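Local coordinates for protein similar to sp|P32453 Saccharomyces cerevisiae YNL315c ATP11 (Candida glabrata CBS 138, PDB 2P4F) that probably acts as a mitochondrial chaperone that binds unfolded protein, as the ATP11 family is thought to do in assembling the F1 sector of ATP synthase, at residues K142-Q145 and G146-K149. Numbering follows the deposited sequence.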
loop_
_atom_site.group_PDB
_atom_site.type_symbol
_atom_site.label_atom_id
_atom_site.label_comp_id
_atom_site.label_asym_id
_atom_site.label_seq_id
_atom_site.Cartn_x
_atom_site.Cartn_y
_atom_site.Cartn_z
ATOM N N LYS A 142 15.203 4.014 -3.898
ATOM C CA LYS A 142 15.381 2.604 -4.207
ATOM C C LYS A 142 14.060 1.877 -4.402
ATOM O O LYS A 142 13.963 0.985 -5.242
ATOM C CB LYS A 142 16.215 1.946 -3.097
ATOM C CG LYS A 142 16.431 0.458 -3.308
ATOM C CD LYS A 142 17.250 -0.150 -2.166
ATOM C CE LYS A 142 17.888 -1.451 -2.610
ATOM N NZ LYS A 142 17.616 -2.619 -1.727
ATOM N N THR A 143 13.054 2.231 -3.608
ATOM C CA THR A 143 11.837 1.408 -3.612
ATOM C C THR A 143 10.528 2.138 -3.820
ATOM O O THR A 143 9.694 1.847 -4.692
ATOM C CB THR A 143 11.780 0.657 -2.259
ATOM O OG1 THR A 143 12.972 -0.158 -2.193
ATOM C CG2 THR A 143 10.532 -0.206 -2.184
ATOM N N PHE A 144 10.284 3.167 -2.994
ATOM C CA PHE A 144 8.957 3.770 -3.119
ATOM C C PHE A 144 8.748 4.549 -4.389
ATOM O O PHE A 144 7.621 4.569 -4.917
ATOM C CB PHE A 144 8.712 4.704 -1.912
ATOM C CG PHE A 144 7.228 5.104 -1.885
ATOM C CD1 PHE A 144 6.294 4.186 -1.410
ATOM C CD2 PHE A 144 6.813 6.352 -2.332
ATOM C CE1 PHE A 144 4.961 4.526 -1.391
ATOM C CE2 PHE A 144 5.463 6.679 -2.322
ATOM C CZ PHE A 144 4.535 5.759 -1.863
ATOM N N GLN A 145 9.771 5.226 -4.895
ATOM C CA GLN A 145 9.579 6.101 -6.052
ATOM C C GLN A 145 8.975 5.364 -7.238
ATOM O O GLN A 145 8.077 5.890 -7.926
ATOM C CB GLN A 145 10.926 6.728 -6.422
ATOM C CG GLN A 145 10.832 7.693 -7.581
ATOM C CD GLN A 145 12.133 8.476 -7.740
ATOM O OE1 GLN A 145 13.247 7.951 -7.672
ATOM N NE2 GLN A 145 12.003 9.778 -7.931
ATOM N N GLY A 146 9.480 4.155 -7.514
ATOM C CA GLY A 146 8.967 3.435 -8.678
ATOM C C GLY A 146 7.542 3.010 -8.423
ATOM O O GLY A 146 6.691 3.056 -9.342
ATOM N N MET A 147 7.227 2.594 -7.191
ATOM C CA MET A 147 5.847 2.198 -6.870
ATOM C C MET A 147 4.908 3.390 -7.029
ATOM O O MET A 147 3.797 3.322 -7.582
ATOM C CB MET A 147 5.808 1.608 -5.447
ATOM C CG MET A 147 4.384 1.206 -5.113
ATOM S SD MET A 147 4.352 0.050 -3.708
ATOM C CE MET A 147 6.030 0.237 -3.104
ATOM N N TYR A 148 5.362 4.558 -6.564
ATOM C CA TYR A 148 4.592 5.803 -6.667
ATOM C C TYR A 148 4.259 6.129 -8.122
ATOM O O TYR A 148 3.147 6.524 -8.467
ATOM C CB TYR A 148 5.460 6.927 -6.076
ATOM C CG TYR A 148 4.828 8.251 -5.786
ATOM C CD1 TYR A 148 3.465 8.516 -5.878
ATOM C CD2 TYR A 148 5.636 9.314 -5.391
ATOM C CE1 TYR A 148 2.921 9.757 -5.603
ATOM C CE2 TYR A 148 5.089 10.531 -5.108
ATOM C CZ TYR A 148 3.757 10.766 -5.203
ATOM O OH TYR A 148 3.291 12.027 -4.903
ATOM N N LYS A 149 5.250 5.926 -8.993
ATOM C CA LYS A 149 5.034 6.283 -10.414
ATOM C C LYS A 149 3.974 5.361 -11.011
ATOM O O LYS A 149 3.066 5.840 -11.728
ATOM C CB LYS A 149 6.383 6.268 -11.144
ATOM C CG LYS A 149 7.237 7.522 -10.882
ATOM C CD LYS A 149 7.260 8.066 -9.481
ATOM C CE LYS A 149 8.204 9.209 -9.208
ATOM N NZ LYS A 149 7.541 10.469 -8.780
#
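Phe144 and Tyr148 meet one turn apart on helix 140-153, which follows edge strand 133-139 in the half-barrel domain of this ATP11-family protein. Their ring centroids lie 5.7 Å apart with planes inclined at 40°, a geometry that is neither a stack nor a T-shaped pair. The closest approach of the two side chains is made by Phe144 CE2, 3.8 Å from Tyr148 CB, so the phenylalanine ring reaches the root of the tyrosine side chain. Phe144 is set for this by its first torsion (chi1 -168°), which places CG trans to the amide nitrogen and beside the carbonyl carbon, with the ring slanting toward the C-terminal end of the helix and Tyr148. In the backbone, Tyr148 N donates to Phe144 O over 2.8 Å; the N-H...O angle of 164° marks a nearly straight alpha-helical i to i+4 bond.

Phe144 is buried: its ring also meets that of Phe219, and its side chain touches Val138 and Leu221, joining the helix to the sheet. Met147, likewise buried, brings its methyl CE to 4.3 Å from Phe144 CD1, a looser apolar contact, and reaches Tyr258 as well.

The neighbouring face, one residue further round the helix, is more open. Gln145 is partly exposed and Lys149 exposed, and their aliphatic parts cross at an angle. The lysine chain bends at chi2, turning back toward the glutamine, but its placement, CE included, is doubtful because Lys149 CD is modelled too close to Gln145 O. The aromatic side is better defined, with Phe144 CE2 also 3.9 Å from Tyr148 CG.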